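Local coordinates for protein tRNA (guanosine(18)-2'-O)-methyltransferase (Aquifex aeolicus, PDB 1ZJR) that catalyses the 2'-O methylation of guanosine 18 in a subset of tRNA species, with S-adenosyl-L-methionine as methyl donor, at residues A[102-107]-A[132-137]; A[109-114]-A[145-150]; A[97-102]-A[140-145]. All coordinates share one frame; numbering follows the deposited sequence.

How the interactions relate
Three contacts lie along one parallel sheet. Interaction 3 (97-102 with 140-145) is the buried one: neighbouring strands joined by backbone hydrogen bonds and one carboxylate. Interaction 1 (102-107 with 132-137) takes over where strand 99-103 ends and shares Ala102 with it; partly buried, it rests on aliphatic groups against a tryptophan, with a single backbone bond. Interaction 2 (109-114 with 145-150) shares Val145 with interaction 3 and adds strand 110-111 at the sheet's margin, a surface contact of two backbone bonds and ring packing. Interactions 1 and 2 meet where Ser109 OG bonds Trp104 O, and each holds a residue predicted to bind S-adenosyl-L-methionine.

Interaction 1 (A[102-107]-A[132-137]); sequences ATWLSK and VSPEIV
Thr103 O accepts the backbone N-H of Val132, with Val132 N 3.2 Å away. The donor nitrogen stands almost on the extension of the carbonyl (C=O...N 174°), though the N-H itself is bent to 144°. The same oxygen is flanked by Val132 CG2, whose other neighbours are Trp104 CE3 and, 3.9 Å from Val132 CG2, the methyl Ala102 CB. Trp104 does most of the touching. With CG anti to its backbone N (chi1 -178°), the indole stands against the short helix 134-137. Val137 covers one face with both methyls: CG1 sits 3.8 Å from the centroid of the six-membered ring, nearly on the ring normal, a CH-pi contact, while Val137 CG2 lies over the CG-CD2 side of the indole, 3.5 Å from Trp104 CD2. Val132 O approaches in the plane of the indole, 3.3 Å from Trp104 CZ3, and Pro134 CG touches the far corner, 4.1 Å from Trp104 CH2. The contact lies at the carboxy end of strand 99-103 in the SPOUT methyltransferase domain, where loops gather about the probable S-adenosyl-L-methionine site. Thr103 is predicted to bind that cofactor, and here its OG1 is hydrogen-bonded to a glycerol, probably from the crystallisation liquor. Ser133 is the N-cap of the helix facing the indole, its OG accepting from Ile136 N at 3.3 Å; its own N is bonded to Asp31 OD2. At the pyrrole side of the indole, Trp104 NE1 makes a weak hydrogen bond to Glu108 OE1.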
loop_
_atom_site.group_PDB
_atom_site.type_symbol
_atom_site.label_atom_id
_atom_site.label_comp_id
_atom_site.label_asym_id
_atom_site.label_seq_id
_atom_site.Cartn_x
_atom_site.Cartn_y
_atom_site.Cartn_z
ATOM N N ALA A 102 -2.641 -10.136 5.990
ATOM C CA ALA A 102 -3.979 -9.868 5.480
ATOM C C ALA A 102 -5.038 -9.594 6.533
ATOM O O ALA A 102 -5.092 -10.254 7.567
ATOM C CB ALA A 102 -4.426 -11.025 4.601
ATOM N N THR A 103 -5.892 -8.613 6.257
ATOM C CA THR A 103 -6.979 -8.282 7.168
ATOM C C THR A 103 -8.020 -9.379 6.979
ATOM O O THR A 103 -8.566 -9.543 5.887
ATOM C CB THR A 103 -7.625 -6.937 6.811
ATOM O OG1 THR A 103 -8.058 -6.977 5.444
ATOM C CG2 THR A 103 -6.628 -5.800 7.003
ATOM N N TRP A 104 -8.283 -10.127 8.042
ATOM C CA TRP A 104 -9.248 -11.224 7.998
ATOM C C TRP A 104 -10.134 -11.110 9.235
ATOM O O TRP A 104 -9.655 -11.212 10.366
ATOM C CB TRP A 104 -8.487 -12.561 7.971
ATOM C CG TRP A 104 -9.354 -13.789 7.878
ATOM C CD1 TRP A 104 -9.565 -14.714 8.857
ATOM C CD2 TRP A 104 -10.121 -14.224 6.742
ATOM N NE1 TRP A 104 -10.415 -15.701 8.405
ATOM C CE2 TRP A 104 -10.772 -15.424 7.112
ATOM C CE3 TRP A 104 -10.319 -13.716 5.451
ATOM C CZ2 TRP A 104 -11.612 -16.126 6.236
ATOM C CZ3 TRP A 104 -11.154 -14.415 4.578
ATOM C CH2 TRP A 104 -11.791 -15.609 4.978
ATOM N N LEU A 105 -11.423 -10.878 9.011
ATOM C CA LEU A 105 -12.378 -10.709 10.103
ATOM C C LEU A 105 -12.718 -12.071 10.691
ATOM O O LEU A 105 -13.601 -12.776 10.202
ATOM C CB LEU A 105 -13.640 -10.007 9.583
ATOM C CG LEU A 105 -14.546 -9.296 10.592
ATOM C CD1 LEU A 105 -13.745 -8.246 11.364
ATOM C CD2 LEU A 105 -15.704 -8.635 9.849
ATOM N N SER A 106 -12.002 -12.432 11.748
ATOM C CA SER A 106 -12.198 -13.716 12.397
ATOM C C SER A 106 -11.621 -13.680 13.806
ATOM O O SER A 106 -10.667 -12.948 14.077
ATOM C CB SER A 106 -11.510 -14.808 11.577
ATOM O OG SER A 106 -11.658 -16.076 12.179
ATOM N N LYS A 107 -12.201 -14.470 14.704
ATOM C CA LYS A 107 -11.722 -14.513 16.080
ATOM C C LYS A 107 -10.351 -15.175 16.157
ATOM O O LYS A 107 -9.660 -15.074 17.170
ATOM C CB LYS A 107 -12.724 -15.257 16.972
ATOM C CG LYS A 107 -14.007 -14.472 17.258
ATOM C CD LYS A 107 -14.765 -14.141 15.976
ATOM C CE LYS A 107 -16.022 -13.323 16.249
ATOM N NZ LYS A 107 -15.720 -11.980 16.823
ATOM N N VAL A 132 -10.181 -9.685 3.083
ATOM C CA VAL A 132 -9.603 -10.224 1.865
ATOM C C VAL A 132 -10.413 -11.477 1.534
ATOM O O VAL A 132 -11.209 -11.945 2.348
ATOM C CB VAL A 132 -8.118 -10.622 2.053
ATOM C CG1 VAL A 132 -7.285 -9.383 2.422
ATOM C CG2 VAL A 132 -7.995 -11.695 3.132
ATOM N N SER A 133 -10.213 -12.016 0.341
ATOM C CA SER A 133 -10.932 -13.217 -0.063
ATOM C C SER A 133 -10.353 -14.437 0.643
ATOM O O SER A 133 -9.261 -14.383 1.211
ATOM C CB SER A 133 -10.804 -13.410 -1.569
ATOM O OG SER A 133 -9.438 -13.539 -1.923
ATOM N N PRO A 134 -11.097 -15.555 0.641
ATOM C CA PRO A 134 -10.593 -16.765 1.292
ATOM C C PRO A 134 -9.375 -17.285 0.525
ATOM O O PRO A 134 -8.475 -17.894 1.108
ATOM C CB PRO A 134 -11.784 -17.719 1.213
ATOM C CG PRO A 134 -12.957 -16.786 1.281
ATOM C CD PRO A 134 -12.533 -15.681 0.337
ATOM N N GLU A 135 -9.356 -17.041 -0.782
ATOM C CA GLU A 135 -8.249 -17.476 -1.629
ATOM C C GLU A 135 -6.959 -16.809 -1.159
ATOM O O GLU A 135 -5.909 -17.449 -1.058
ATOM C CB GLU A 135 -8.508 -17.112 -3.094
ATOM C CG GLU A 135 -9.608 -17.919 -3.793
ATOM C CD GLU A 135 -11.015 -17.618 -3.279
ATOM O OE1 GLU A 135 -11.363 -16.430 -3.122
ATOM O OE2 GLU A 135 -11.783 -18.576 -3.048
ATOM N N ILE A 136 -7.045 -15.519 -0.859
ATOM C CA ILE A 136 -5.882 -14.776 -0.397
ATOM C C ILE A 136 -5.456 -15.143 1.024
ATOM O O ILE A 136 -4.275 -15.373 1.281
ATOM C CB ILE A 136 -6.139 -13.247 -0.472
ATOM C CG1 ILE A 136 -6.203 -12.806 -1.937
ATOM C CG2 ILE A 136 -5.047 -12.490 0.279
ATOM C CD1 ILE A 136 -6.524 -11.323 -2.134
ATOM N N VAL A 137 -6.409 -15.215 1.947
ATOM C CA VAL A 137 -6.064 -15.521 3.324
ATOM C C VAL A 137 -5.388 -16.887 3.464
ATOM O O VAL A 137 -4.616 -17.107 4.394
ATOM C CB VAL A 137 -7.308 -15.438 4.258
ATOM C CG1 VAL A 137 -8.102 -16.741 4.229
ATOM C CG2 VAL A 137 -6.863 -15.101 5.672
#

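Interaction 2 (A[109-114]-A[145-150]); sequences SVNFRE and VIPMYG
Val145 lies beside Val110 and Phe112 and is bonded on both sides of Asn111: its N-H goes to Val110 O, 3.0 Å from Val145 N, and its carbonyl O accepts from Phe112 N, also 3.0 Å away. This parallel bridge of Asn111 with Val145 lays strand 110-111 beside strand 142-145 as an outermost strand of the sheet within the chain. On the Ser109 side, Val145 CG1 packs on Ser109 CB at 3.5 Å, and Val145 CG2 lies against the carbonyl of Val110. Toward Pro147, Phe112 presents its edge: Pro147 CD meets the ring in plane, 3.9 Å from Phe112 CE2. Ile146 CG1 packs 4.0 Å from Phe112 CD2. Asn111 ND2 crosses the proline obliquely, 3.8 Å from Pro147 CD.

In the second shell, Asn111 OD1 accepts from Arg113 N at 2.9 Å, in the plane of the amide, forming an Asx turn. The arginine runs out extended through chi2 and chi3, and Phe112 CZ lies over the centre of one guanidinium face. An alanine in place of Asn111 would probably leave Arg113 N without this acceptor and open a gap beside Pro147, setting the turn free to shift. Ser109 OG is hydrogen-bonded to Trp104 O, and Phe112 packs on Ile163 and Glu167 of helix 157-174. Ile146, predicted to bind S-adenosyl-L-methionine, touches Leu155, which carries the same prediction. The chemistry is thus divided: backbone bonds fix the path of the chain at Val145, whereas Ile146, of the predicted cofactor site, and Pro147 pack on the phenylalanine ring, Pro147 also against the Asn111 amide, by van der Waals contact.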
loop_
_atom_site.group_PDB
_atom_site.type_symbol
_atom_site.label_atom_id
_atom_site.label_comp_id
_atom_site.label_asym_id
_atom_site.label_seq_id
_atom_site.Cartn_x
_atom_site.Cartn_y
_atom_site.Cartn_z
ATOM N N SER A 109 -7.904 -14.374 14.110
ATOM C CA SER A 109 -6.921 -13.372 13.709
ATOM C C SER A 109 -6.293 -12.693 14.919
ATOM O O SER A 109 -6.863 -12.693 16.008
ATOM C CB SER A 109 -7.577 -12.319 12.815
ATOM O OG SER A 109 -8.109 -12.912 11.644
ATOM N N VAL A 110 -5.120 -12.101 14.725
ATOM C CA VAL A 110 -4.434 -11.431 15.817
ATOM C C VAL A 110 -4.536 -9.916 15.706
ATOM O O VAL A 110 -4.807 -9.379 14.631
ATOM C CB VAL A 110 -2.940 -11.818 15.853
ATOM C CG1 VAL A 110 -2.800 -13.330 15.918
ATOM C CG2 VAL A 110 -2.223 -11.266 14.627
ATOM N N ASN A 111 -4.324 -9.241 16.832
ATOM C CA ASN A 111 -4.355 -7.784 16.899
ATOM C C ASN A 111 -3.286 -7.291 15.917
ATOM O O ASN A 111 -2.146 -7.764 15.944
ATOM C CB ASN A 111 -4.042 -7.344 18.339
ATOM C CG ASN A 111 -4.093 -5.844 18.527
ATOM O OD1 ASN A 111 -3.319 -5.110 17.930
ATOM N ND2 ASN A 111 -5.006 -5.381 19.377
ATOM N N PHE A 112 -3.653 -6.345 15.053
ATOM C CA PHE A 112 -2.729 -5.830 14.042
ATOM C C PHE A 112 -1.404 -5.277 14.571
ATOM O O PHE A 112 -0.435 -5.162 13.819
ATOM C CB PHE A 112 -3.426 -4.758 13.184
ATOM C CG PHE A 112 -3.551 -3.421 13.858
ATOM C CD1 PHE A 112 -2.753 -2.350 13.458
ATOM C CD2 PHE A 112 -4.457 -3.229 14.893
ATOM C CE1 PHE A 112 -2.857 -1.108 14.079
ATOM C CE2 PHE A 112 -4.568 -1.985 15.523
ATOM C CZ PHE A 112 -3.768 -0.926 15.116
ATOM N N ARG A 113 -1.345 -4.938 15.852
ATOM C CA ARG A 113 -0.102 -4.405 16.406
ATOM C C ARG A 113 0.909 -5.493 16.780
ATOM O O ARG A 113 2.036 -5.188 17.180
ATOM C CB ARG A 113 -0.388 -3.528 17.633
ATOM C CG ARG A 113 -1.266 -2.311 17.333
ATOM C CD ARG A 113 -1.236 -1.287 18.465
ATOM N NE ARG A 113 -2.084 -0.130 18.178
ATOM C CZ ARG A 113 -3.366 -0.031 18.521
ATOM N NH1 ARG A 113 -3.965 -1.017 19.178
ATOM N NH2 ARG A 113 -4.056 1.056 18.196
ATOM N N GLU A 114 0.518 -6.755 16.637
ATOM C CA GLU A 114 1.410 -7.862 16.978
ATOM C C GLU A 114 2.347 -8.238 15.834
ATOM O O GLU A 114 3.297 -9.002 16.017
ATOM C CB GLU A 114 0.588 -9.078 17.422
ATOM C CG GLU A 114 -0.194 -8.824 18.703
ATOM C CD GLU A 114 -0.981 -10.031 19.181
ATOM O OE1 GLU A 114 -1.718 -9.894 20.181
ATOM O OE2 GLU A 114 -0.866 -11.112 18.566
ATOM N N VAL A 145 -6.685 -8.246 12.628
ATOM C CA VAL A 145 -7.928 -7.522 12.854
ATOM C C VAL A 145 -7.584 -6.303 13.678
ATOM O O VAL A 145 -6.536 -6.263 14.332
ATOM C CB VAL A 145 -8.974 -8.343 13.652
ATOM C CG1 VAL A 145 -9.562 -9.431 12.781
ATOM C CG2 VAL A 145 -8.336 -8.930 14.899
ATOM N N ILE A 146 -8.458 -5.306 13.627
ATOM C CA ILE A 146 -8.296 -4.086 14.403
ATOM C C ILE A 146 -9.343 -4.204 15.513
ATOM O O ILE A 146 -10.504 -4.506 15.242
ATOM C CB ILE A 146 -8.584 -2.838 13.540
ATOM C CG1 ILE A 146 -7.538 -2.724 12.421
ATOM C CG2 ILE A 146 -8.565 -1.582 14.415
ATOM C CD1 ILE A 146 -7.816 -1.587 11.430
ATOM N N PRO A 147 -8.947 -3.985 16.779
ATOM C CA PRO A 147 -9.911 -4.092 17.880
ATOM C C PRO A 147 -11.115 -3.160 17.743
ATOM O O PRO A 147 -10.965 -1.983 17.418
ATOM C CB PRO A 147 -9.059 -3.789 19.118
ATOM C CG PRO A 147 -7.986 -2.896 18.592
ATOM C CD PRO A 147 -7.629 -3.545 17.270
ATOM N N MET A 148 -12.306 -3.704 17.998
ATOM C CA MET A 148 -13.558 -2.956 17.899
ATOM C C MET A 148 -14.294 -3.048 19.234
ATOM O O MET A 148 -14.277 -4.091 19.890
ATOM C CB MET A 148 -14.454 -3.561 16.817
ATOM C CG MET A 148 -13.773 -3.849 15.501
ATOM S SD MET A 148 -13.496 -2.353 14.559
ATOM C CE MET A 148 -12.701 -2.991 13.132
ATOM N N TYR A 149 -14.959 -1.968 19.623
ATOM C CA TYR A 149 -15.689 -1.949 20.884
ATOM C C TYR A 149 -17.148 -1.510 20.749
ATOM O O TYR A 149 -17.831 -1.326 21.757
ATOM C CB TYR A 149 -14.977 -1.029 21.877
ATOM C CG TYR A 149 -13.532 -1.396 22.132
ATOM C CD1 TYR A 149 -12.517 -0.960 21.280
ATOM C CD2 TYR A 149 -13.180 -2.190 23.224
ATOM C CE1 TYR A 149 -11.186 -1.302 21.510
ATOM C CE2 TYR A 149 -11.848 -2.538 23.465
ATOM C CZ TYR A 149 -10.861 -2.090 22.605
ATOM O OH TYR A 149 -9.549 -2.419 22.841
ATOM N N GLY A 150 -17.626 -1.356 19.515
ATOM C CA GLY A 150 -18.997 -0.912 19.302
ATOM C C GLY A 150 -19.892 -1.894 18.571
ATOM O O GLY A 150 -19.662 -3.103 18.621
#

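Interaction 3 (A[97-102]-A[140-145]); sequences GFQIVA and ADKKIV
Ala140 brings its CB to within 4.0 Å of Ala102 CB, and it also lies against the carbonyl of Ile100. Asp141 comes next and grips Ile100 through both its backbone N-H and its carbonyl O. The N-H of Asp141 goes to Ile100 O, 2.7 Å from Asp141 N, and its carboxylate turns back to receive Ile100 N, 2.7 Å from Asp141 OD2 and nearly straight at 169°. CG of Asp141 stands anti to the carbonyl carbon (chi1 -69°), and the side chain crosses that of Ile100 obliquely, OD2 using its anti lone pair for the bond. Lys142 N adds a second donor to Ile100 O, at 3.0 Å, so this one oxygen is held by two successive N-H groups. Lys142 O in turn takes Ala102 N at 2.9 Å, while Lys142 CB rests near Val101 CG2. Lys143 turns to the other face, where Ala102 also points; its NZ forms a salt bridge with Glu108 OE1. Ile144 N donates to Ala102 O at 2.8 Å, and Ile144 CD1 packs crosswise on Val101 CG1, 3.6 Å away. The ladder is that of parallel neighbours, Val101 bridged to Lys142 and Ala102 to Lys143, with the short strand axes 29° apart. Strand 99-103 is bonded on its other edge to strand 121-126, strand 142-145 carries strand 110-111 on its far side through Lys143 and Val110, and Ile100 and Asp141 both touch Lys94 of helix 86-95.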
loop_
_atom_site.group_PDB
_atom_site.type_symbol
_atom_site.label_atom_id
_atom_site.label_comp_id
_atom_site.label_asym_id
_atom_site.label_seq_id
_atom_site.Cartn_x
_atom_site.Cartn_y
_atom_site.Cartn_z
ATOM N N GLY A 97 10.606 -13.647 0.021
ATOM C CA GLY A 97 10.893 -13.311 1.405
ATOM C C GLY A 97 9.957 -12.311 2.065
ATOM O O GLY A 97 10.199 -11.886 3.194
ATOM N N PHE A 98 8.894 -11.924 1.371
ATOM C CA PHE A 98 7.938 -10.971 1.936
ATOM C C PHE A 98 6.884 -11.693 2.768
ATOM O O PHE A 98 6.367 -12.726 2.352
ATOM C CB PHE A 98 7.224 -10.203 0.821
ATOM C CG PHE A 98 8.060 -9.137 0.173
ATOM C CD1 PHE A 98 7.774 -7.788 0.386
ATOM C CD2 PHE A 98 9.105 -9.474 -0.678
ATOM C CE1 PHE A 98 8.517 -6.788 -0.244
ATOM C CE2 PHE A 98 9.857 -8.483 -1.314
ATOM C CZ PHE A 98 9.561 -7.137 -1.098
ATOM N N GLN A 99 6.570 -11.160 3.945
ATOM C CA GLN A 99 5.528 -11.767 4.764
ATOM C C GLN A 99 4.217 -11.179 4.253
ATOM O O GLN A 99 4.129 -9.974 3.992
ATOM C CB GLN A 99 5.699 -11.431 6.250
ATOM C CG GLN A 99 5.516 -9.963 6.611
ATOM C CD GLN A 99 5.484 -9.723 8.118
ATOM O OE1 GLN A 99 5.569 -8.585 8.579
ATOM N NE2 GLN A 99 5.354 -10.794 8.890
ATOM N N ILE A 100 3.214 -12.031 4.086
ATOM C CA ILE A 100 1.912 -11.588 3.607
ATOM C C ILE A 100 0.996 -11.394 4.812
ATOM O O ILE A 100 0.656 -12.352 5.510
ATOM C CB ILE A 100 1.292 -12.628 2.651
ATOM C CG1 ILE A 100 2.319 -13.020 1.582
ATOM C CG2 ILE A 100 0.030 -12.058 2.011
ATOM C CD1 ILE A 100 2.838 -11.858 0.747
ATOM N N VAL A 101 0.611 -10.143 5.046
ATOM C CA VAL A 101 -0.242 -9.760 6.167
ATOM C C VAL A 101 -1.618 -9.373 5.623
ATOM O O VAL A 101 -1.751 -8.392 4.891
ATOM C CB VAL A 101 0.386 -8.563 6.920
ATOM C CG1 VAL A 101 -0.472 -8.159 8.117
ATOM C CG2 VAL A 101 1.801 -8.936 7.379
ATOM N N ALA A 102 -2.641 -10.136 5.990
ATOM C CA ALA A 102 -3.979 -9.868 5.480
ATOM C C ALA A 102 -5.038 -9.594 6.533
ATOM O O ALA A 102 -5.092 -10.254 7.567
ATOM C CB ALA A 102 -4.426 -11.025 4.601
ATOM N N ALA A 140 -1.693 -16.283 3.398
ATOM C CA ALA A 140 -1.167 -15.264 4.302
ATOM C C ALA A 140 -0.296 -15.819 5.427
ATOM O O ALA A 140 -0.516 -16.927 5.906
ATOM C CB ALA A 140 -2.320 -14.461 4.902
ATOM N N ASP A 141 0.688 -15.030 5.844
ATOM C CA ASP A 141 1.587 -15.401 6.932
ATOM C C ASP A 141 0.968 -14.910 8.235
ATOM O O ASP A 141 1.137 -15.519 9.292
ATOM C CB ASP A 141 2.956 -14.746 6.739
ATOM C CG ASP A 141 3.707 -15.313 5.555
ATOM O OD1 ASP A 141 4.114 -16.491 5.627
ATOM O OD2 ASP A 141 3.886 -14.587 4.553
ATOM N N LYS A 142 0.252 -13.793 8.147
ATOM C CA LYS A 142 -0.412 -13.210 9.306
ATOM C C LYS A 142 -1.838 -12.807 8.939
ATOM O O LYS A 142 -2.079 -12.266 7.857
ATOM C CB LYS A 142 0.348 -11.969 9.793
ATOM C CG LYS A 142 1.734 -12.238 10.379
ATOM C CD LYS A 142 1.641 -12.944 11.724
ATOM C CE LYS A 142 3.021 -13.129 12.340
ATOM N NZ LYS A 142 3.910 -13.922 11.449
ATOM N N LYS A 143 -2.777 -13.095 9.836
ATOM C CA LYS A 143 -4.181 -12.732 9.647
ATOM C C LYS A 143 -4.462 -11.728 10.757
ATOM O O LYS A 143 -4.373 -12.067 11.932
ATOM C CB LYS A 143 -5.081 -13.961 9.796
ATOM C CG LYS A 143 -4.814 -15.041 8.759
ATOM C CD LYS A 143 -5.803 -16.192 8.875
ATOM C CE LYS A 143 -5.748 -16.838 10.244
ATOM N NZ LYS A 143 -6.738 -17.945 10.366
ATOM N N ILE A 144 -4.809 -10.499 10.388
ATOM C CA ILE A 144 -5.024 -9.456 11.386
ATOM C C ILE A 144 -6.393 -8.798 11.457
ATOM O O ILE A 144 -7.154 -8.780 10.494
ATOM C CB ILE A 144 -4.003 -8.312 11.197
ATOM C CG1 ILE A 144 -4.150 -7.722 9.784
ATOM C CG2 ILE A 144 -2.586 -8.829 11.427
ATOM C CD1 ILE A 144 -3.357 -6.442 9.546
ATOM N N VAL A 145 -6.685 -8.246 12.628
ATOM C CA VAL A 145 -7.928 -7.522 12.854
ATOM C C VAL A 145 -7.584 -6.303 13.678
ATOM O O VAL A 145 -6.536 -6.263 14.332
ATOM C CB VAL A 145 -8.974 -8.343 13.652
ATOM C CG1 VAL A 145 -9.562 -9.431 12.781
ATOM C CG2 VAL A 145 -8.336 -8.930 14.899
#